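Long-range contacts in glycine betaine/carnitine/choline ABC transporter%2C ATP-binding protein%2C putative (Staphylococcus aureus, PDB 5IIP), which probably powers osmolyte uptake as the ATP-binding subunit of the ABC transporter OpuC, a system inhibited by the second messenger c-di-AMP: residues R126-V131 / G139-A144; I45-E50 / I68-S73; N75-F80 / I104-I109. All coordinates share one frame; numbering follows the deposited sequence.

Contact 1: R126-V131 / G139-A144; sequences RNVPVV and GLITRA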
loop_
_atom_site.group_PDB
_atom_site.type_symbol
_atom_site.label_atom_id
_atom_site.label_comp_id
_atom_site.label_asym_id
_atom_site.label_seq_id
_atom_site.Cartn_x
_atom_site.Cartn_y
_atom_site.Cartn_z
ATOM N N ARG D 126 8.880 0.729 3.528
ATOM C CA ARG D 126 9.520 1.345 4.696
ATOM C C ARG D 126 8.978 1.116 6.105
ATOM O O ARG D 126 9.732 0.989 7.024
ATOM C CB ARG D 126 9.633 2.839 4.473
ATOM C CG ARG D 126 10.284 3.191 3.170
ATOM C CD ARG D 126 10.234 4.670 2.905
ATOM N NE ARG D 126 10.932 5.027 1.688
ATOM C CZ ARG D 126 12.245 4.983 1.533
ATOM N NH1 ARG D 126 12.770 5.341 0.395
ATOM N NH2 ARG D 126 13.033 4.591 2.506
ATOM N N ASN D 127 7.673 1.118 6.280
ATOM C CA ASN D 127 7.084 0.936 7.591
ATOM C C ASN D 127 6.115 -0.185 7.619
ATOM O O ASN D 127 5.118 -0.126 6.970
ATOM C CB ASN D 127 6.335 2.182 7.977
ATOM C CG ASN D 127 7.177 3.393 7.916
ATOM O OD1 ASN D 127 7.075 4.172 7.005
ATOM N ND2 ASN D 127 8.035 3.542 8.867
ATOM N N VAL D 128 6.401 -1.213 8.384
ATOM C CA VAL D 128 5.512 -2.333 8.473
ATOM C C VAL D 128 4.813 -2.391 9.817
ATOM O O VAL D 128 5.380 -2.762 10.813
ATOM C CB VAL D 128 6.297 -3.618 8.263
ATOM C CG1 VAL D 128 5.378 -4.787 8.083
ATOM C CG2 VAL D 128 7.198 -3.492 7.067
ATOM N N PRO D 129 3.563 -2.016 9.851
ATOM C CA PRO D 129 2.792 -2.012 11.082
ATOM C C PRO D 129 2.572 -3.372 11.668
ATOM O O PRO D 129 2.353 -4.281 10.944
ATOM C CB PRO D 129 1.469 -1.422 10.653
ATOM C CG PRO D 129 1.726 -0.756 9.403
ATOM C CD PRO D 129 2.811 -1.472 8.737
ATOM N N VAL D 130 2.611 -3.493 12.977
ATOM C CA VAL D 130 2.387 -4.757 13.628
ATOM C C VAL D 130 1.054 -4.726 14.296
ATOM O O VAL D 130 0.755 -3.840 15.038
ATOM C CB VAL D 130 3.432 -5.040 14.681
ATOM C CG1 VAL D 130 3.154 -6.349 15.366
ATOM C CG2 VAL D 130 4.791 -5.042 14.056
ATOM N N VAL D 131 0.258 -5.733 14.018
ATOM C CA VAL D 131 -1.081 -5.827 14.547
ATOM C C VAL D 131 -1.414 -7.119 15.251
ATOM O O VAL D 131 -0.782 -8.111 15.048
ATOM C CB VAL D 131 -2.123 -5.685 13.426
ATOM C CG1 VAL D 131 -1.952 -4.390 12.700
ATOM C CG2 VAL D 131 -2.038 -6.835 12.475
ATOM N N GLY D 139 2.448 -2.180 17.331
ATOM C CA GLY D 139 3.830 -1.899 17.076
ATOM C C GLY D 139 4.218 -1.580 15.663
ATOM O O GLY D 139 3.434 -1.661 14.771
ATOM N N LEU D 140 5.470 -1.217 15.479
ATOM C CA LEU D 140 5.997 -0.909 14.174
ATOM C C LEU D 140 7.376 -1.450 13.885
ATOM O O LEU D 140 8.270 -1.354 14.701
ATOM C CB LEU D 140 6.066 0.596 13.999
ATOM C CG LEU D 140 6.626 1.063 12.678
ATOM C CD1 LEU D 140 5.611 0.755 11.625
ATOM C CD2 LEU D 140 6.938 2.531 12.689
ATOM N N ILE D 141 7.560 -1.995 12.699
ATOM C CA ILE D 141 8.866 -2.433 12.303
ATOM C C ILE D 141 9.251 -1.704 11.042
ATOM O O ILE D 141 8.550 -1.710 10.101
ATOM C CB ILE D 141 8.959 -3.943 12.143
ATOM C CG1 ILE D 141 8.234 -4.394 10.932
ATOM C CG2 ILE D 141 8.378 -4.623 13.351
ATOM C CD1 ILE D 141 8.149 -5.895 10.822
ATOM N N THR D 142 10.380 -1.054 11.048
ATOM C CA THR D 142 10.826 -0.327 9.890
ATOM C C THR D 142 11.781 -1.143 9.063
ATOM O O THR D 142 12.405 -2.032 9.555
ATOM C CB THR D 142 11.537 0.965 10.293
ATOM O OG1 THR D 142 12.725 0.658 10.985
ATOM C CG2 THR D 142 10.688 1.773 11.189
ATOM N N ARG D 143 11.881 -0.833 7.797
ATOM C CA ARG D 143 12.796 -1.520 6.939
ATOM C C ARG D 143 14.213 -1.250 7.388
ATOM O O ARG D 143 15.067 -2.082 7.293
ATOM C CB ARG D 143 12.601 -1.118 5.504
ATOM C CG ARG D 143 13.371 -1.983 4.539
ATOM C CD ARG D 143 13.133 -1.604 3.111
ATOM N NE ARG D 143 13.927 -2.385 2.218
ATOM C CZ ARG D 143 15.214 -2.223 2.074
ATOM N NH1 ARG D 143 15.853 -1.325 2.756
ATOM N NH2 ARG D 143 15.854 -2.980 1.255
ATOM N N ALA D 144 14.453 -0.054 7.881
ATOM C CA ALA D 144 15.771 0.339 8.321
ATOM C C ALA D 144 16.232 -0.470 9.461
ATOM O O ALA D 144 17.375 -0.806 9.558
ATOM C CB ALA D 144 15.812 1.794 8.675
#
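Val-128 and Ile-141 pair at the middle of an antiparallel hairpin whose strands, 127-131 and 139-142, run at 152° to each other. Val-128 N donates to Ile-141 O at 2.8 Å, and Ile-141 N donates back to Val-128 O at 3.0 Å. Val-130 and Gly-139 are also bonded both ways, but less evenly. Val-130 N lies 2.7 Å from Gly-139 O, while Gly-139 N lies 3.3 Å from Val-130 O. At the other end Arg-143 N reaches Arg-126 O at 2.9 Å, from above the carbonyl plane. The pairing thus runs on into the first residue of a helix.

Val-128, Val-130 and Ile-141 share one face. Ile-141 CG1 lies between its own backbone N and carbonyl carbon (chi1 72°) and comes against Val-128 CB at 3.4 Å. The other branch, Ile-141 CG2, meets Val-130 CG2 at 3.7 Å, the two side chains crossing at about a right angle. On the opposite face Leu-140 CD1 packs 3.6 Å from Val-128 O, close to Asn-127 CB.

Thr-142 is the N-cap of helix 143-153, its OG1 bonded to Asn-145 N. Arg-143 is tied to the carbonyls of Leu-121 and Arg-123. Ile-141 packs on Ile-120 of helix 114-122, while Pro-129 packs on Leu-77 of strand 77-82.

Contact 2: I45-E50 / I68-S73; sequences ITIQAE and IFVVDS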
loop_
_atom_site.group_PDB
_atom_site.type_symbol
_atom_site.label_atom_id
_atom_site.label_comp_id
_atom_site.label_asym_id
_atom_site.label_seq_id
_atom_site.Cartn_x
_atom_site.Cartn_y
_atom_site.Cartn_z
ATOM N N ILE D 45 3.655 6.137 16.013
ATOM C CA ILE D 45 3.082 7.441 16.198
ATOM C C ILE D 45 1.763 7.421 15.490
ATOM O O ILE D 45 1.684 7.034 14.352
ATOM C CB ILE D 45 3.951 8.507 15.559
ATOM C CG1 ILE D 45 5.340 8.443 16.145
ATOM C CG2 ILE D 45 3.344 9.875 15.745
ATOM C CD1 ILE D 45 5.425 8.917 17.568
ATOM N N THR D 46 0.717 7.843 16.167
ATOM C CA THR D 46 -0.586 7.768 15.602
ATOM C C THR D 46 -1.346 9.020 15.654
ATOM O O THR D 46 -0.931 9.972 16.247
ATOM C CB THR D 46 -1.423 6.719 16.315
ATOM O OG1 THR D 46 -1.586 7.072 17.675
ATOM C CG2 THR D 46 -0.770 5.441 16.272
ATOM N N ILE D 47 -2.470 8.974 14.973
ATOM C CA ILE D 47 -3.410 10.053 14.931
ATOM C C ILE D 47 -4.790 9.459 14.878
ATOM O O ILE D 47 -4.990 8.476 14.231
ATOM C CB ILE D 47 -3.180 10.993 13.749
ATOM C CG1 ILE D 47 -3.895 12.291 13.997
ATOM C CG2 ILE D 47 -3.655 10.411 12.450
ATOM C CD1 ILE D 47 -3.663 13.336 12.964
ATOM N N GLN D 48 -5.731 10.065 15.560
ATOM C CA GLN D 48 -7.077 9.575 15.550
ATOM C C GLN D 48 -7.717 9.929 14.243
ATOM O O GLN D 48 -7.344 10.869 13.621
ATOM C CB GLN D 48 -7.838 10.080 16.747
ATOM C CG GLN D 48 -7.213 9.677 18.036
ATOM C CD GLN D 48 -7.600 8.310 18.490
ATOM O OE1 GLN D 48 -8.712 7.903 18.346
ATOM N NE2 GLN D 48 -6.690 7.626 19.083
ATOM N N ALA D 49 -8.686 9.150 13.832
ATOM C CA ALA D 49 -9.373 9.336 12.562
ATOM C C ALA D 49 -10.154 10.610 12.390
ATOM O O ALA D 49 -10.323 11.080 11.309
ATOM C CB ALA D 49 -10.262 8.158 12.278
ATOM N N GLU D 50 -10.643 11.147 13.478
ATOM C CA GLU D 50 -11.434 12.343 13.442
ATOM C C GLU D 50 -10.637 13.596 13.300
ATOM O O GLU D 50 -11.172 14.638 13.044
ATOM C CB GLU D 50 -12.283 12.421 14.675
ATOM C CG GLU D 50 -13.146 11.204 14.878
ATOM C CD GLU D 50 -12.419 10.072 15.540
ATOM O OE1 GLU D 50 -11.239 10.214 15.825
ATOM O OE2 GLU D 50 -13.028 9.037 15.783
ATOM N N ILE D 68 2.690 8.739 9.879
ATOM C CA ILE D 68 1.887 8.367 10.990
ATOM C C ILE D 68 0.815 7.410 10.590
ATOM O O ILE D 68 0.405 7.342 9.473
ATOM C CB ILE D 68 1.202 9.600 11.585
ATOM C CG1 ILE D 68 0.567 10.405 10.496
ATOM C CG2 ILE D 68 2.188 10.500 12.255
ATOM C CD1 ILE D 68 -0.075 11.659 10.967
ATOM N N PHE D 69 0.346 6.705 11.580
ATOM C CA PHE D 69 -0.689 5.749 11.416
ATOM C C PHE D 69 -2.001 6.181 12.032
ATOM O O PHE D 69 -2.046 6.629 13.131
ATOM C CB PHE D 69 -0.226 4.463 12.023
ATOM C CG PHE D 69 1.006 3.967 11.437
ATOM C CD1 PHE D 69 0.974 3.182 10.342
ATOM C CD2 PHE D 69 2.187 4.331 11.951
ATOM C CE1 PHE D 69 2.113 2.740 9.774
ATOM C CE2 PHE D 69 3.344 3.899 11.395
ATOM C CZ PHE D 69 3.308 3.095 10.300
ATOM N N VAL D 70 -3.067 6.016 11.277
ATOM C CA VAL D 70 -4.394 6.340 11.695
ATOM C C VAL D 70 -5.075 5.171 12.354
ATOM O O VAL D 70 -5.104 4.117 11.827
ATOM C CB VAL D 70 -5.236 6.737 10.498
ATOM C CG1 VAL D 70 -6.584 7.266 10.906
ATOM C CG2 VAL D 70 -4.528 7.765 9.694
ATOM N N VAL D 71 -5.631 5.394 13.522
ATOM C CA VAL D 71 -6.338 4.377 14.238
ATOM C C VAL D 71 -7.618 4.965 14.725
ATOM O O VAL D 71 -7.754 6.142 14.764
ATOM C CB VAL D 71 -5.595 3.896 15.464
ATOM C CG1 VAL D 71 -4.377 3.122 15.095
ATOM C CG2 VAL D 71 -5.229 5.043 16.339
ATOM N N ASP D 72 -8.550 4.110 15.083
ATOM C CA ASP D 72 -9.813 4.507 15.633
ATOM C C ASP D 72 -9.854 4.533 17.153
ATOM O O ASP D 72 -8.884 4.364 17.813
ATOM C CB ASP D 72 -10.968 3.735 15.035
ATOM C CG ASP D 72 -10.952 2.306 15.355
ATOM O OD1 ASP D 72 -10.180 1.859 16.175
ATOM O OD2 ASP D 72 -11.737 1.606 14.757
ATOM N N SER D 73 -11.027 4.724 17.699
ATOM C CA SER D 73 -11.196 4.832 19.133
ATOM C C SER D 73 -10.739 3.611 19.842
ATOM O O SER D 73 -10.300 3.689 20.942
ATOM C CB SER D 73 -12.634 5.127 19.489
ATOM O OG SER D 73 -12.770 5.247 20.870
#
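The Phe-69 ring meets Ile-45 O at its edge, near the ring plane, with CD2 3.7 Å from that oxygen. On one side of the plane stands the ring of Phe-80, turned at about 65° to it. Leu-140 and Pro-129 come toward the rim of the ring from the other side. The second flat group is the Gln-48 amide. Its chain bends at chi2 (-84°) and brings NE2 to 4.0 Å from Val-71 CG2. This is contact without a hydrogen bond.

Behind these groups strands 46-48 and 68-71 run parallel, their axes 35° apart. The bonds alternate across the gap. Phe-69 N donates to Ile-45 O at 3.1 Å, an almost straight bond in the carbonyl plane. Ile-47 then uses both its polar backbone atoms. Its N donates to Phe-69 O at 3.0 Å, and its O accepts from Val-71 N at 3.2 Å. Ala-49 N to Val-71 O is a weak last step, where the strands spread.

On the face away from Phe-69, Ile-47 and Val-70 lie side by side and point the same way, with Ile-47 CG2 3.9 Å from Val-70 CG2. The same methyl also meets Ile-68 CD1. At the ends of strand 46-48, Ile-45 CG2 touches Ile-68 CG2 at 3.7 Å, and Ala-49 CB lies 4.0 Å from Val-70 CG1. Ile-59 of helix 53-63 lies over Ile-45 and Ile-47, and Leu-96 covers Ile-47 and Val-70.

Strand 46-48, helix 53-63 and strand 67-71 form a beta-alpha-beta unit, the first part of the beta-alpha-beta-beta-alpha fold of a CBS domain, with its helix packed on this aliphatic face.

Contact 3: N75-F80 / I104-I109; sequences NHLLGF and IYTVQI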
loop_
_atom_site.group_PDB
_atom_site.type_symbol
_atom_site.label_atom_id
_atom_site.label_comp_id
_atom_site.label_asym_id
_atom_site.label_seq_id
_atom_site.Cartn_x
_atom_site.Cartn_y
_atom_site.Cartn_z
ATOM N N ASN D 75 -8.340 1.658 18.661
ATOM C CA ASN D 75 -7.009 1.417 18.097
ATOM C C ASN D 75 -6.893 0.486 16.884
ATOM O O ASN D 75 -5.870 -0.104 16.677
ATOM C CB ASN D 75 -6.017 1.005 19.191
ATOM C CG ASN D 75 -5.035 2.097 19.545
ATOM O OD1 ASN D 75 -3.955 2.159 19.022
ATOM N ND2 ASN D 75 -5.408 2.940 20.453
ATOM N N HIS D 76 -7.932 0.365 16.089
ATOM C CA HIS D 76 -7.856 -0.447 14.920
ATOM C C HIS D 76 -7.143 0.357 13.901
ATOM O O HIS D 76 -7.331 1.535 13.824
ATOM C CB HIS D 76 -9.207 -0.762 14.385
ATOM C CG HIS D 76 -10.049 -1.570 15.295
ATOM N ND1 HIS D 76 -11.263 -1.131 15.749
ATOM C CD2 HIS D 76 -9.882 -2.804 15.812
ATOM C CE1 HIS D 76 -11.804 -2.052 16.513
ATOM N NE2 HIS D 76 -10.986 -3.077 16.569
ATOM N N LEU D 77 -6.320 -0.297 13.113
ATOM C CA LEU D 77 -5.577 0.365 12.081
ATOM C C LEU D 77 -6.442 0.619 10.894
ATOM O O LEU D 77 -7.052 -0.258 10.380
ATOM C CB LEU D 77 -4.399 -0.475 11.670
ATOM C CG LEU D 77 -3.526 0.099 10.589
ATOM C CD1 LEU D 77 -2.726 1.241 11.117
ATOM C CD2 LEU D 77 -2.603 -0.950 10.085
ATOM N N LEU D 78 -6.481 1.860 10.479
ATOM C CA LEU D 78 -7.258 2.231 9.360
ATOM C C LEU D 78 -6.463 2.815 8.235
ATOM O O LEU D 78 -6.872 2.738 7.117
ATOM C CB LEU D 78 -8.289 3.268 9.773
ATOM C CG LEU D 78 -9.199 3.051 10.954
ATOM C CD1 LEU D 78 -10.090 4.235 11.087
ATOM C CD2 LEU D 78 -10.044 1.826 10.831
ATOM N N GLY D 79 -5.349 3.435 8.532
ATOM C CA GLY D 79 -4.594 4.073 7.502
ATOM C C GLY D 79 -3.181 4.457 7.749
ATOM O O GLY D 79 -2.651 4.285 8.794
ATOM N N PHE D 80 -2.588 5.024 6.725
ATOM C CA PHE D 80 -1.224 5.456 6.753
ATOM C C PHE D 80 -1.022 6.806 6.087
ATOM O O PHE D 80 -1.610 7.087 5.078
ATOM C CB PHE D 80 -0.402 4.375 6.055
ATOM C CG PHE D 80 1.043 4.659 5.978
ATOM C CD1 PHE D 80 1.871 4.289 6.984
ATOM C CD2 PHE D 80 1.569 5.267 4.889
ATOM C CE1 PHE D 80 3.203 4.537 6.920
ATOM C CE2 PHE D 80 2.901 5.529 4.816
ATOM C CZ PHE D 80 3.723 5.161 5.830
ATOM N N ILE D 104 -2.058 -1.436 3.023
ATOM C CA ILE D 104 -0.816 -1.559 3.694
ATOM C C ILE D 104 -0.428 -2.981 3.966
ATOM O O ILE D 104 -1.264 -3.827 4.133
ATOM C CB ILE D 104 -0.927 -0.885 5.075
ATOM C CG1 ILE D 104 -1.861 0.301 5.089
ATOM C CG2 ILE D 104 0.400 -0.375 5.521
ATOM C CD1 ILE D 104 -2.254 0.726 6.474
ATOM N N TYR D 105 0.869 -3.213 4.039
ATOM C CA TYR D 105 1.428 -4.516 4.339
ATOM C C TYR D 105 1.639 -4.553 5.819
ATOM O O TYR D 105 2.273 -3.704 6.355
ATOM C CB TYR D 105 2.735 -4.723 3.568
ATOM C CG TYR D 105 3.587 -5.858 4.026
ATOM C CD1 TYR D 105 3.114 -7.126 4.055
ATOM C CD2 TYR D 105 4.864 -5.658 4.397
ATOM C CE1 TYR D 105 3.873 -8.160 4.476
ATOM C CE2 TYR D 105 5.635 -6.695 4.825
ATOM C CZ TYR D 105 5.122 -7.945 4.851
ATOM O OH TYR D 105 5.886 -8.969 5.268
ATOM N N THR D 106 1.075 -5.544 6.473
ATOM C CA THR D 106 1.152 -5.656 7.906
ATOM C C THR D 106 1.510 -7.020 8.328
ATOM O O THR D 106 1.427 -7.917 7.566
ATOM C CB THR D 106 -0.197 -5.372 8.580
ATOM O OG1 THR D 106 -1.138 -6.357 8.196
ATOM C CG2 THR D 106 -0.714 -4.080 8.181
ATOM N N VAL D 107 1.896 -7.166 9.574
ATOM C CA VAL D 107 2.182 -8.464 10.113
ATOM C C VAL D 107 1.716 -8.620 11.544
ATOM O O VAL D 107 1.647 -7.674 12.283
ATOM C CB VAL D 107 3.641 -8.809 10.035
ATOM C CG1 VAL D 107 4.088 -8.747 8.613
ATOM C CG2 VAL D 107 4.427 -7.887 10.886
ATOM N N GLN D 108 1.379 -9.852 11.881
ATOM C CA GLN D 108 0.888 -10.239 13.187
ATOM C C GLN D 108 1.964 -10.277 14.210
ATOM O O GLN D 108 3.092 -10.525 13.912
ATOM C CB GLN D 108 0.207 -11.586 13.117
ATOM C CG GLN D 108 -1.068 -11.578 12.339
ATOM C CD GLN D 108 -2.183 -10.905 13.090
ATOM O OE1 GLN D 108 -2.116 -10.754 14.288
ATOM N NE2 GLN D 108 -3.213 -10.505 12.389
ATOM N N ILE D 109 1.603 -10.036 15.446
ATOM C CA ILE D 109 2.553 -10.077 16.526
ATOM C C ILE D 109 2.902 -11.492 16.956
ATOM O O ILE D 109 3.883 -11.707 17.602
ATOM C CB ILE D 109 2.057 -9.246 17.705
ATOM C CG1 ILE D 109 3.101 -9.192 18.791
ATOM C CG2 ILE D 109 0.759 -9.795 18.236
ATOM C CD1 ILE D 109 2.653 -8.395 19.967
#
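This contact belongs to the interface of a tandem CBS pair. Strand 77-82 of the first CBS domain meets the loop that leads into strand 107-108 of the second. It is a small apolar patch, burying 163 Å² with no hydrogen bond across it. Even the nearest CA atoms, those of Phe-80 and Ile-104, are 7.7 Å apart, so the gap is bridged by side chains, one of which, Ile-104, also reaches the backbone of Gly-79.

Ile-104 carries most of the contact. Its chi1 of -32° is well off a staggered value and swings CG1 to the side of the backbone N. CD1 then points at strand 77-82. There it meets Gly-79 C at 4.1 Å and Phe-80 CB at the same distance. The Phe-80 ring itself leads away, toward Asn-127 of strand 127-131.

Gly-79 and Leu-78 both face Val-70 and form a classic beta bulge. Leu-78 points away from the loop, and Leu-77 points toward it. The backbone of Leu-77 is bonded to Gln-135, a further tie between the two domains. On the far side of the loop, Tyr-105 packs against Val-128 and helix 114-122, and also touches Gln-102 of the second subunit.

Leu-77 has CG anti to its backbone N (chi1 -180°) and meets two side chains tip to tip. Leu-77 CD2 lies 4.0 Å from Ile-104 CD1 and 4.1 Å from Thr-106 CG2.

Contacts 1 and 2 each hold two strands of one sheet, one in each CBS domain. Contact 3 joins the two domains. Contact 1 is antiparallel and local, within a hairpin. Contact 2 is parallel and spans a helical connection. Both combine backbone bonds with aliphatic packing, whereas contact 3 is purely apolar and much smaller. All three are partly buried. Contact 2 lies farthest from the centre of the chain. Strand 67-71 of contact 2 also pairs with 77-82 of contact 3. Likewise strand 127-131 of contact 1 pairs with 107-108. Phe-69 of contact 2 reaches contact 1 directly, so the two domains meet there as well as at contact 3.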